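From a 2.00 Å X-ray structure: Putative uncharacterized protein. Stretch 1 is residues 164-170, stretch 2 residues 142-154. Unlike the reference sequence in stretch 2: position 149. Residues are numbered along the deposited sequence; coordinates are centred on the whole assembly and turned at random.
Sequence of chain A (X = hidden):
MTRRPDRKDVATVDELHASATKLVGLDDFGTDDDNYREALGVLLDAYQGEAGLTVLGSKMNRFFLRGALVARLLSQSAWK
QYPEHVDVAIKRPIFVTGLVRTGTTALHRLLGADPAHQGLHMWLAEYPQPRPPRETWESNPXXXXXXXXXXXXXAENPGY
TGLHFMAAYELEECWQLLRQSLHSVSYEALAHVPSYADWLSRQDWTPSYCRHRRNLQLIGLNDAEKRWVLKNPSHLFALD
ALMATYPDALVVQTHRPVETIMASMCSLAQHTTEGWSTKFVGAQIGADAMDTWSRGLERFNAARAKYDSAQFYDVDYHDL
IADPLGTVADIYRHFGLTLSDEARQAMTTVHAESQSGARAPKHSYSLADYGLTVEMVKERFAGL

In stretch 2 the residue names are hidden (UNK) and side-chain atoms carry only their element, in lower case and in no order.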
# COMPACT_ATOMS: atom_id res chain seq x y z
N HIS A 164 -7.86 -10.98 -3.38
CA HIS A 164 -7.12 -11.74 -2.39
C HIS A 164 -7.16 -10.93 -1.10
O HIS A 164 -6.79 -9.76 -1.07
CB HIS A 164 -5.68 -11.94 -2.86
CG HIS A 164 -5.01 -10.68 -3.30
ND1 HIS A 164 -5.50 -9.89 -4.32
CD2 HIS A 164 -3.89 -10.05 -2.85
CE1 HIS A 164 -4.72 -8.84 -4.48
NE2 HIS A 164 -3.74 -8.91 -3.60
N PHE A 165 -7.62 -11.57 -0.03
CA PHE A 165 -7.71 -10.90 1.26
C PHE A 165 -6.53 -11.27 2.15
O PHE A 165 -5.71 -12.12 1.80
CB PHE A 165 -9.03 -11.26 1.94
CG PHE A 165 -10.24 -10.78 1.18
CD1 PHE A 165 -10.50 -11.25 -0.10
CD2 PHE A 165 -11.11 -9.84 1.74
CE1 PHE A 165 -11.60 -10.79 -0.83
CE2 PHE A 165 -12.21 -9.38 1.02
CZ PHE A 165 -12.46 -9.85 -0.26
N MET A 166 -6.46 -10.62 3.30
CA MET A 166 -5.38 -10.85 4.25
C MET A 166 -5.96 -11.13 5.63
O MET A 166 -7.07 -10.70 5.95
CB MET A 166 -4.50 -9.60 4.29
CG MET A 166 -3.36 -9.63 5.29
SD MET A 166 -2.47 -8.06 5.27
CE MET A 166 -1.17 -8.41 4.09
N ALA A 167 -5.21 -11.87 6.45
CA ALA A 167 -5.68 -12.17 7.81
C ALA A 167 -5.81 -10.85 8.55
O ALA A 167 -5.00 -9.95 8.39
CB ALA A 167 -4.68 -13.08 8.51
N ALA A 168 -6.85 -10.75 9.38
CA ALA A 168 -7.12 -9.53 10.14
C ALA A 168 -5.96 -9.03 10.99
O ALA A 168 -5.82 -7.83 11.22
CB ALA A 168 -8.35 -9.73 11.02
N TYR A 169 -5.11 -9.95 11.45
CA TYR A 169 -3.98 -9.58 12.30
C TYR A 169 -2.67 -9.32 11.56
O TYR A 169 -1.69 -8.88 12.16
CB TYR A 169 -3.77 -10.67 13.35
CG TYR A 169 -3.51 -12.03 12.74
CD1 TYR A 169 -2.25 -12.37 12.26
CD2 TYR A 169 -4.53 -12.97 12.62
CE1 TYR A 169 -2.01 -13.60 11.66
CE2 TYR A 169 -4.31 -14.20 12.03
CZ TYR A 169 -3.05 -14.52 11.55
OH TYR A 169 -2.82 -15.74 10.97
N GLU A 170 -2.65 -9.60 10.26
CA GLU A 170 -1.45 -9.40 9.46
C GLU A 170 -1.20 -7.92 9.16
O GLU A 170 -2.13 -7.12 9.17
CB GLU A 170 -1.55 -10.16 8.14
CG GLU A 170 -1.41 -11.67 8.26
CD GLU A 170 -1.45 -12.36 6.91
OE1 GLU A 170 -2.54 -12.42 6.29
OE2 GLU A 170 -0.39 -12.84 6.45
N UNK A 142 -15.59 -5.65 16.48
CA UNK A 142 -15.10 -5.29 15.15
C UNK A 142 -14.03 -6.24 14.61
O UNK A 142 -14.07 -6.60 13.43
c UNK A 142 -15.05 -1.40 15.40
c UNK A 142 -15.67 -2.79 15.41
c UNK A 142 -16.75 -2.89 14.33
c UNK A 142 -14.59 -3.85 15.16
N UNK A 143 -13.09 -6.64 15.45
CA UNK A 143 -12.04 -7.56 14.99
C UNK A 143 -12.68 -8.87 14.55
O UNK A 143 -12.39 -9.38 13.47
c UNK A 143 -8.07 -10.75 14.94
c UNK A 143 -7.90 -9.41 14.60
o UNK A 143 -7.12 -11.68 14.55
c UNK A 143 -9.99 -8.87 15.71
c UNK A 143 -9.18 -11.16 15.66
c UNK A 143 -8.86 -8.48 14.99
c UNK A 143 -11.04 -7.85 16.11
c UNK A 143 -10.13 -10.21 16.04
N UNK A 144 -13.54 -9.42 15.41
CA UNK A 144 -14.22 -10.67 15.11
C UNK A 144 -15.04 -10.52 13.84
O UNK A 144 -15.09 -11.43 13.01
n UNK A 144 -14.73 -14.37 18.57
n UNK A 144 -16.92 -14.85 18.09
c UNK A 144 -14.37 -11.38 17.56
c UNK A 144 -15.98 -13.96 18.36
c UNK A 144 -15.12 -11.08 16.27
c UNK A 144 -15.33 -11.61 18.71
n UNK A 144 -16.29 -12.67 18.43
N UNK A 145 -15.69 -9.37 13.70
CA UNK A 145 -16.51 -9.07 12.53
C UNK A 145 -15.65 -9.18 11.27
O UNK A 145 -16.00 -9.89 10.33
o UNK A 145 -19.49 -5.81 12.72
c UNK A 145 -17.09 -7.66 12.66
c UNK A 145 -17.98 -7.22 11.51
c UNK A 145 -18.68 -5.90 11.79
n UNK A 145 -18.36 -4.88 11.00
N UNK A 146 -14.52 -8.48 11.26
CA UNK A 146 -13.62 -8.51 10.11
C UNK A 146 -12.96 -9.87 9.95
O UNK A 146 -12.81 -10.36 8.83
c UNK A 146 -11.88 -5.04 10.52
c UNK A 146 -13.60 -5.69 8.83
c UNK A 146 -12.54 -7.43 10.27
c UNK A 146 -13.03 -5.98 10.21
N UNK A 147 -12.57 -10.49 11.06
CA UNK A 147 -11.93 -11.79 11.03
C UNK A 147 -12.87 -12.83 10.42
O UNK A 147 -12.43 -13.77 9.75
c UNK A 147 -11.53 -12.22 12.44
c UNK A 147 -10.82 -13.57 12.47
o UNK A 147 -9.79 -13.71 11.78
o UNK A 147 -11.29 -14.48 13.18
N UNK A 148 -14.17 -12.65 10.65
CA UNK A 148 -15.18 -13.56 10.12
C UNK A 148 -15.27 -13.44 8.60
O UNK A 148 -15.38 -14.44 7.90
c UNK A 148 -16.53 -13.26 10.75
N UNK A 149 -15.22 -12.21 8.10
CA UNK A 149 -15.30 -11.97 6.67
C UNK A 149 -14.16 -12.69 5.94
O UNK A 149 -14.39 -13.34 4.92
o UNK A 149 -17.16 -9.17 5.89
o UNK A 149 -16.78 -9.68 7.98
c UNK A 149 -16.47 -9.72 6.78
c UNK A 149 -15.22 -10.47 6.36
N UNK A 150 -12.95 -12.56 6.47
CA UNK A 150 -11.78 -13.20 5.87
C UNK A 150 -11.95 -14.71 5.81
O UNK A 150 -11.96 -15.30 4.73
c UNK A 150 -8.75 -13.44 4.98
c UNK A 150 -7.64 -14.17 4.56
c UNK A 150 -9.30 -13.65 6.24
c UNK A 150 -10.52 -12.87 6.68
c UNK A 150 -7.62 -15.33 6.67
c UNK A 150 -7.07 -15.12 5.41
c UNK A 150 -8.73 -14.59 7.08
N UNK A 151 -12.07 -15.34 6.98
CA UNK A 151 -12.24 -16.78 7.07
C UNK A 151 -13.34 -17.25 6.12
O UNK A 151 -13.26 -18.34 5.55
o UNK A 151 -11.59 -16.75 9.41
c UNK A 151 -12.69 -18.73 8.59
c UNK A 151 -12.60 -17.22 8.50
N UNK A 152 -14.36 -16.41 5.96
CA UNK A 152 -15.48 -16.73 5.08
C UNK A 152 -15.06 -16.72 3.62
O UNK A 152 -15.05 -17.76 2.96
n UNK A 152 -18.54 -18.08 3.55
o UNK A 152 -18.85 -17.66 5.74
c UNK A 152 -18.45 -17.30 4.63
c UNK A 152 -17.83 -15.94 4.42
c UNK A 152 -16.61 -15.71 5.30
N UNK A 153 -14.70 -15.54 3.11
CA UNK A 153 -14.28 -15.39 1.72
C UNK A 153 -13.16 -16.36 1.38
O UNK A 153 -13.03 -16.79 0.23
n UNK A 153 -12.59 -14.23 -0.71
n UNK A 153 -13.63 -12.93 -2.06
c UNK A 153 -14.25 -12.82 -0.84
c UNK A 153 -12.63 -13.78 -1.95
c UNK A 153 -13.84 -13.95 1.46
c UNK A 153 -13.60 -13.64 0.02
N UNK A 154 -12.34 -16.70 2.37
CA UNK A 154 -11.24 -17.63 2.17
C UNK A 154 -11.78 -19.02 1.87
O UNK A 154 -11.36 -19.66 0.90
n UNK A 154 -8.00 -20.50 3.60
n UNK A 154 -8.29 -18.75 2.41
c UNK A 154 -9.30 -18.75 3.35
c UNK A 154 -7.52 -19.81 2.58
c UNK A 154 -9.10 -19.86 4.10
c UNK A 154 -10.35 -17.69 3.41
O HOH W 1 -8.52 -13.05 9.67

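Position 142 has four side-chain carbons, forked at the second. None comes near stretch 1. This is Leu-142.

Position 143 has one carbon, then a six-carbon ring bearing one oxygen. One ring carbon lies 3.6 Å from Ala-168 CB, and the oxygen is 3.5 Å from Tyr-169 CD2. A hydroxylated ring means Tyr-143. Its OH sits at the edge of the Tyr-169 ring.

Position 144 has three carbons, a nitrogen, then a carbon carrying two more nitrogens. This guanidinium group identifies Arg-144. Its CA-to-CB bond points away from stretch 1.

Position 145 has three carbons, the third carrying one oxygen and one nitrogen. The amide gives Gln-145, out of reach of stretch 1.

Position 146 has four carbons, forked at the second. It is Leu-146. CA-to-CB points toward stretch 1, but Leu-146 CB stays 4.8 Å from Ala-168 CB.

Position 147 has two carbons, the second carrying two oxygens. Its CB is 4.3 Å from Ala-168 CB. The short carboxylate is Asp-147. Water 1 donates to Asp-147 OD1 at 2.5 Å and accepts from Ala-168 N at 2.9 Å.

Position 148 has a single carbon and is Ala-148. It faces no part of stretch 1.

Position 149 has two carbons, the second carrying two oxygens. It is Asp-149, where the reference has Gln. It makes no contact with stretch 1.

Position 150 has one carbon, then a ring of six carbons without a heteroatom. One ring carbon lies 3.4 Å from Met-166 O, which sits over one ring face. Phe-165 CB meets the ring edge, 3.8 Å from that same carbon. This is Phe-150, and the carbon is CD1. Ala-167 CA stands 3.9 Å from the Phe-150 ring centroid, near the normal, as a CH-pi contact.

Position 151 has one carbon carrying an oxygen and a carbon. It is Thr-151, out of reach.

Position 152 has three carbons, the third carrying an oxygen and a nitrogen. It is Gln-152, also out of reach.

Position 153 has one carbon, then a five-membered ring of three carbons and two nitrogens. One ring nitrogen lies 3.2 Å from Phe-165 CE1. This is His-153, and the nitrogen is NE2. The rings pair obliquely, with planes at 37°.

Position 154 has the same imidazole pattern and is His-154. It makes no contact.

The contact is mainly apolar, with no direct hydrogen bond. Tyr-143, Asp-147, Phe-150 and His-153 recur every three or four residues, so one side of the helix meets the loop. Ala-167 N bonds to Glu-170 OE1 at 2.7 Å within a type I turn. Water 1 supplies a polar bridge.

Stretch 2 (142-154) LYRQLDADFTQHH
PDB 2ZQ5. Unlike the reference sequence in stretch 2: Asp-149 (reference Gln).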